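Local structure of alpha-1,2-mannosyltransferase (Ktr4), putative (Neosartorya fumigata, 7BOP) at residues A[48-52]-A[53-57]; A[82-85]-A[86-89]; A[286-289]-A[290-294]. The protein belongs to a fungal glycosyltransferase family of the GT-A clan and carries guanosine-5'-diphosphate and a manganese ion in the model. All coordinates share one frame; numbering follows the deposited sequence.

Contact 1 of 3, residues A[48-52]-A[53-57]. With NA (sodium ion), chain I.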
# COMPACT_ATOMS: atom_id res chain seq x y z
N HIS A 48 17.31 15.65 -9.55
CA HIS A 48 16.42 16.49 -10.33
C HIS A 48 14.95 16.17 -9.98
O HIS A 48 14.57 15.00 -9.86
CB HIS A 48 16.67 16.28 -11.83
CG HIS A 48 15.71 17.02 -12.70
ND1 HIS A 48 15.77 18.38 -12.87
CD2 HIS A 48 14.64 16.59 -13.41
CE1 HIS A 48 14.79 18.77 -13.67
NE2 HIS A 48 14.09 17.70 -14.01
N LEU A 49 14.15 17.22 -9.80
CA LEU A 49 12.73 17.08 -9.52
C LEU A 49 11.95 17.87 -10.56
O LEU A 49 12.34 18.97 -10.93
CB LEU A 49 12.41 17.60 -8.11
CG LEU A 49 13.11 16.87 -6.95
CD1 LEU A 49 12.87 17.58 -5.63
CD2 LEU A 49 12.67 15.41 -6.89
N TRP A 50 10.85 17.29 -11.03
CA TRP A 50 9.98 17.93 -12.01
C TRP A 50 8.98 18.81 -11.28
O TRP A 50 8.18 18.31 -10.48
CB TRP A 50 9.29 16.87 -12.86
CG TRP A 50 10.26 16.14 -13.71
CD1 TRP A 50 10.93 14.99 -13.40
CD2 TRP A 50 10.73 16.54 -14.99
NE1 TRP A 50 11.76 14.63 -14.43
CE2 TRP A 50 11.67 15.58 -15.42
CE3 TRP A 50 10.45 17.63 -15.83
CZ2 TRP A 50 12.33 15.67 -16.66
CZ3 TRP A 50 11.10 17.72 -17.06
CH2 TRP A 50 12.03 16.74 -17.47
N ARG A 51 9.04 20.13 -11.56
CA ARG A 51 8.19 21.14 -10.92
C ARG A 51 7.01 21.57 -11.79
O ARG A 51 7.13 21.62 -13.02
CB ARG A 51 9.00 22.42 -10.65
CG ARG A 51 10.32 22.22 -9.93
CD ARG A 51 10.08 21.79 -8.51
NE ARG A 51 11.31 21.72 -7.73
CZ ARG A 51 11.35 21.33 -6.46
NH1 ARG A 51 10.23 20.98 -5.83
NH2 ARG A 51 12.52 21.29 -5.81
N ALA A 52 5.90 21.91 -11.15
CA ALA A 52 4.72 22.40 -11.87
C ALA A 52 4.92 23.80 -12.46
O ALA A 52 4.34 24.11 -13.50
CB ALA A 52 3.51 22.41 -10.95
N ASP A 53 5.73 24.62 -11.80
CA ASP A 53 5.88 26.03 -12.19
C ASP A 53 6.74 26.25 -13.44
O ASP A 53 6.66 27.32 -14.02
CB ASP A 53 6.38 26.90 -11.03
CG ASP A 53 7.58 26.31 -10.33
OD1 ASP A 53 7.38 25.38 -9.52
OD2 ASP A 53 8.71 26.76 -10.60
N ASP A 54 7.55 25.27 -13.87
CA ASP A 54 8.29 25.42 -15.13
C ASP A 54 8.08 24.26 -16.11
O ASP A 54 8.93 23.99 -16.96
CB ASP A 54 9.78 25.71 -14.86
CG ASP A 54 10.45 24.61 -14.08
OD1 ASP A 54 9.78 23.61 -13.76
OD2 ASP A 54 11.66 24.75 -13.80
N ASN A 55 6.94 23.59 -15.99
CA ASN A 55 6.50 22.59 -16.96
C ASN A 55 5.05 22.80 -17.31
O ASN A 55 4.30 23.44 -16.57
CB ASN A 55 6.68 21.18 -16.40
CG ASN A 55 8.12 20.73 -16.42
OD1 ASN A 55 8.64 20.37 -17.47
ND2 ASN A 55 8.78 20.78 -15.27
N ASP A 56 4.66 22.20 -18.43
CA ASP A 56 3.27 22.15 -18.84
C ASP A 56 2.57 20.98 -18.13
O ASP A 56 2.67 19.85 -18.57
CB ASP A 56 3.19 21.97 -20.36
CG ASP A 56 1.77 21.86 -20.87
OD1 ASP A 56 0.81 22.07 -20.09
OD2 ASP A 56 1.63 21.58 -22.08
N TYR A 57 1.86 21.27 -17.05
CA TYR A 57 1.02 20.30 -16.36
C TYR A 57 -0.45 20.70 -16.44
O TYR A 57 -1.26 20.29 -15.60
CB TYR A 57 1.48 20.13 -14.90
CG TYR A 57 2.66 19.19 -14.72
CD1 TYR A 57 2.50 17.80 -14.77
CD2 TYR A 57 3.93 19.68 -14.47
CE1 TYR A 57 3.58 16.94 -14.59
CE2 TYR A 57 5.03 18.84 -14.29
CZ TYR A 57 4.84 17.47 -14.34
OH TYR A 57 5.92 16.64 -14.15
NA NA I . 3.18 24.87 -15.27
O HOH W 1 11.06 21.09 -13.25
O HOH W 2 1.13 23.72 -15.59
O HOH W 3 2.39 26.63 -14.02

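Contact 2 of 3, residues A[82-85]-A[86-89]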
# COMPACT_ATOMS: atom_id res chain seq x y z
N ASP A 82 -16.59 10.12 2.04
CA ASP A 82 -15.22 9.92 2.54
C ASP A 82 -14.19 9.99 1.41
O ASP A 82 -13.09 10.51 1.61
CB ASP A 82 -15.10 8.59 3.28
CG ASP A 82 -15.82 8.61 4.64
OD1 ASP A 82 -16.03 9.69 5.21
OD2 ASP A 82 -16.14 7.52 5.14
N LEU A 83 -14.54 9.48 0.23
CA LEU A 83 -13.68 9.62 -0.95
C LEU A 83 -13.46 11.10 -1.30
O LEU A 83 -12.33 11.54 -1.52
CB LEU A 83 -14.25 8.86 -2.16
CG LEU A 83 -13.44 8.96 -3.46
CD1 LEU A 83 -12.06 8.33 -3.32
CD2 LEU A 83 -14.19 8.32 -4.61
N ILE A 84 -14.54 11.87 -1.31
CA ILE A 84 -14.46 13.32 -1.61
C ILE A 84 -13.51 14.05 -0.63
O ILE A 84 -12.70 14.87 -1.07
CB ILE A 84 -15.86 14.00 -1.62
CG1 ILE A 84 -16.76 13.44 -2.75
CG2 ILE A 84 -15.75 15.52 -1.72
CD1 ILE A 84 -16.24 13.57 -4.16
N SER A 85 -13.60 13.77 0.67
CA SER A 85 -12.66 14.35 1.65
C SER A 85 -11.20 14.06 1.27
O SER A 85 -10.35 14.93 1.30
CB SER A 85 -12.92 13.80 3.05
OG SER A 85 -14.19 14.21 3.50
N THR A 86 -10.95 12.81 0.90
CA THR A 86 -9.62 12.39 0.50
C THR A 86 -9.13 13.10 -0.78
O THR A 86 -8.01 13.57 -0.83
CB THR A 86 -9.58 10.88 0.31
OG1 THR A 86 -9.85 10.26 1.57
CG2 THR A 86 -8.22 10.43 -0.24
N MET A 87 -10.00 13.15 -1.78
CA MET A 87 -9.69 13.85 -3.03
C MET A 87 -9.32 15.31 -2.79
O MET A 87 -8.35 15.80 -3.36
CB MET A 87 -10.87 13.77 -3.99
CG MET A 87 -11.12 12.40 -4.59
SD MET A 87 -12.41 12.44 -5.87
CE MET A 87 -11.54 13.28 -7.19
N LYS A 88 -10.08 15.99 -1.92
CA LYS A 88 -9.79 17.39 -1.58
C LYS A 88 -8.37 17.56 -1.04
O LYS A 88 -7.67 18.49 -1.42
CB LYS A 88 -10.79 17.95 -0.57
CG LYS A 88 -12.15 18.28 -1.16
CD LYS A 88 -13.12 18.75 -0.08
CE LYS A 88 -14.50 19.05 -0.65
NZ LYS A 88 -14.48 20.19 -1.60
N ASP A 89 -7.96 16.64 -0.17
CA ASP A 89 -6.61 16.70 0.41
C ASP A 89 -5.55 16.43 -0.64
O ASP A 89 -4.55 17.15 -0.71
CB ASP A 89 -6.45 15.67 1.55
CG ASP A 89 -7.02 16.14 2.89
OD1 ASP A 89 -7.60 17.24 3.00
OD2 ASP A 89 -6.83 15.39 3.87
O HOH W 4 -10.53 17.00 3.18

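Contact 3 of 3, residues A[286-289]-A[290-294]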
# COMPACT_ATOMS: atom_id res chain seq x y z
N GLY A 286 3.50 2.83 -6.93
CA GLY A 286 4.19 1.65 -7.42
C GLY A 286 4.34 1.53 -8.92
O GLY A 286 3.63 2.18 -9.68
N ASP A 287 5.28 0.67 -9.30
CA ASP A 287 5.55 0.30 -10.69
C ASP A 287 4.72 -0.94 -11.02
O ASP A 287 5.02 -2.05 -10.56
CB ASP A 287 7.06 0.02 -10.82
CG ASP A 287 7.50 -0.32 -12.24
OD1 ASP A 287 6.65 -0.57 -13.12
OD2 ASP A 287 8.72 -0.35 -12.46
N LEU A 288 3.65 -0.74 -11.79
CA LEU A 288 2.79 -1.83 -12.25
C LEU A 288 3.56 -2.95 -12.93
O LEU A 288 3.18 -4.11 -12.79
CB LEU A 288 1.71 -1.33 -13.22
CG LEU A 288 0.68 -0.35 -12.65
CD1 LEU A 288 -0.04 0.41 -13.76
CD2 LEU A 288 -0.30 -1.08 -11.76
N ASP A 289 4.64 -2.62 -13.65
CA ASP A 289 5.42 -3.65 -14.34
C ASP A 289 6.22 -4.56 -13.41
O ASP A 289 6.60 -5.65 -13.82
CB ASP A 289 6.33 -3.04 -15.40
CG ASP A 289 5.56 -2.40 -16.54
OD1 ASP A 289 4.39 -2.76 -16.77
OD2 ASP A 289 6.13 -1.52 -17.20
N PHE A 290 6.47 -4.15 -12.16
CA PHE A 290 7.01 -5.09 -11.18
C PHE A 290 6.02 -6.21 -10.91
O PHE A 290 6.36 -7.37 -11.01
CB PHE A 290 7.34 -4.41 -9.84
CG PHE A 290 7.64 -5.39 -8.76
CD1 PHE A 290 8.83 -6.13 -8.79
CD2 PHE A 290 6.73 -5.63 -7.73
CE1 PHE A 290 9.10 -7.07 -7.81
CE2 PHE A 290 7.00 -6.57 -6.75
CZ PHE A 290 8.19 -7.29 -6.79
N PHE A 291 4.78 -5.84 -10.59
CA PHE A 291 3.75 -6.79 -10.23
C PHE A 291 3.32 -7.65 -11.42
O PHE A 291 2.97 -8.82 -11.25
CB PHE A 291 2.55 -6.08 -9.61
CG PHE A 291 2.88 -5.36 -8.33
CD1 PHE A 291 3.05 -6.06 -7.14
CD2 PHE A 291 3.05 -3.97 -8.32
CE1 PHE A 291 3.37 -5.41 -5.95
CE2 PHE A 291 3.39 -3.31 -7.14
CZ PHE A 291 3.54 -4.03 -5.95
N ARG A 292 3.36 -7.07 -12.62
CA ARG A 292 3.12 -7.82 -13.87
C ARG A 292 4.25 -8.77 -14.21
O ARG A 292 4.06 -9.65 -15.03
CB ARG A 292 2.93 -6.87 -15.06
CG ARG A 292 1.66 -6.07 -15.03
CD ARG A 292 1.79 -4.86 -15.94
NE ARG A 292 0.56 -4.09 -15.97
CZ ARG A 292 0.47 -2.80 -16.31
NH1 ARG A 292 1.55 -2.10 -16.65
NH2 ARG A 292 -0.71 -2.20 -16.30
N GLY A 293 5.42 -8.58 -13.62
CA GLY A 293 6.59 -9.38 -13.92
C GLY A 293 6.45 -10.85 -13.58
O GLY A 293 5.56 -11.26 -12.82
N GLU A 294 7.36 -11.64 -14.15
CA GLU A 294 7.35 -13.09 -14.00
C GLU A 294 7.35 -13.51 -12.53
O GLU A 294 6.54 -14.33 -12.13
CB GLU A 294 8.58 -13.71 -14.68
CG GLU A 294 8.61 -15.23 -14.66
CD GLU A 294 9.89 -15.84 -15.21
OE1 GLU A 294 10.65 -15.16 -15.94
OE2 GLU A 294 10.15 -17.03 -14.91

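Contact 1 of 3, residues A[48-52]-A[53-57]
Asp53 lies beside Arg51, its OD1 3.6 Å from Arg51 CB. This is van der Waals contact and no ion pair. Arg51 bends at its second torsion and takes its guanidinium off to Glu44 and the carbonyl of Asp204. Asp54 also meets Arg51 CB through OD1. With chi1 at 60°, its CG sits between the backbone N and the carbonyl carbon, which turns the carboxylate back over the chain. A water bridges Asp54 OD1 and Arg51 N, 2.9 Å and 2.8 Å away. Asn55 ties the turn's end to the residue before the turn: its ND2 donates to Arg51 O at 2.9 Å. The bond is nearly straight (170°), lies in the amide plane and uses a carbonyl lone pair. The same amide reaches the edge of the Trp50 ring, with ND2 3.6 Å from CE3 and the two planes 52° apart. Tyr57 lies along the backbone, its CD2 3.8 Å from Ala52 CA. Its OH touches Trp50 CB and hydrogen-bonds Asp206. Ala52 O and Asn55 O, the first and last carbonyls of a type I beta turn, both bind the sodium ion at 2.2 Å. Two waters join them in this surface-loop metal site.

Contact 2 of 3, residues A[82-85]-A[86-89]
Leu83 and Met87 stand one turn apart on a helix and pack against each other, with Leu83 CG 4.3 Å from Met87 CG. Ile84, three residues before Met87, touches the same side chain, its CD1 4.3 Å from Met87 SD. The methionine chain is extended at chi2 and bends at chi3 (72°), which sets the direction of CE beyond the sulfur. Leu83, Ile84, Thr86 and Met87 are all buried. Met87 N donates to Leu83 O at 2.8 Å. Thr86 is the polar member of the buried side. Its OG1 accepts from Val197 N and also lies 3.2 Å from Asp82 O.

The other side faces solvent, with Ser85 and Lys88 exposed. Lys88 lays its chain past Ile84, CE 3.9 Å from CG2, before its amine reaches Glu121 in a salt bridge. A water gives hydrogen bonds to Ser85 O at 2.8 Å and Asp89 OD1 at 2.9 Å. Asp89 also pairs with Arg92 and accepts from Phe199 N.

Helix 80-98 is the crossover of a beta-alpha-beta unit between strands 69-74 and 102-106. Leu83 and Met87 face Phe104 of strand 102-106 and Thr118 of helix 112-119, while Thr86 and Asp89 meet strand 198-199.

Contact 3 of 3, residues A[286-289]-A[290-294]
Arg292 reaches back along one helical turn to Asp289 and Leu288. Its chain is extended from CG to NE, and it crosses both side chains at a slant. Asp289 OD1 lies at the edge of the guanidinium, where NH1 donates to it at 2.9 Å in a salt bridge. The bond lies in the guanidinium plane but meets OD1 on its syn side from out of the carboxylate plane. The carboxylate plane is turned 43° from the guanidinium plane. Leu288 CB covers one guanidinium face, 3.5 Å above the plane and offset toward the rim. NE, NH1 and NH2 further donate to the carbonyls of Tyr179, Tyr187 and Leu184, and Asp289 OD2 pairs with Lys188. With Asp289, these bonds engage all three nitrogens and probably fix the rotation of the group.

The chain here passes from strand 284-287 straight into the short helix 288-292. Asp287 is its N-cap residue. With CG opposite the backbone N (chi1 -178°), its OD1 swings round to accept from Asp289 N at 2.9 Å. Asp287 O receives Phe290 N at 3.0 Å.

Phe291 also lies by the cap, its CD2 3.5 Å from Asp287 O. Phe290 brings its CD2 over the centre of the Phe291 ring, 3.7 Å above the plane. Phe291 CE1 in turn lies at the edge of the Phe290 ring. Beyond this pair, Phe290 meets Leu324 and Phe327 of helix 316-327, and Phe291 meets Tyr296 edge-to-face. Gly293 N binds Phe290 O at 3.0 Å, and Gly293 is itself the N-cap residue of helix 294-306.

Overall arrangement
The three contacts follow one another along the chain and do not touch; their nearest atoms stay about 14 to 15 Å apart. Contact 1 is a surface contact, its centre about 26 Å from that of the chain. Contacts 2 and 3 are partly buried and lie closer in. No regular element is shared, but Ala52 of contact 1 touches the far end of helix 80-98, which carries contact 2. Contact 3 includes the end of a strand of the large mixed sheet; contact 2 packs on another. The chemistry follows the setting. The loop relies on metal, water and backbone carbonyls. The helix pairs backbone bonds with an apolar flank. The strand-helix junction has capping, a salt bridge and paired aromatic rings.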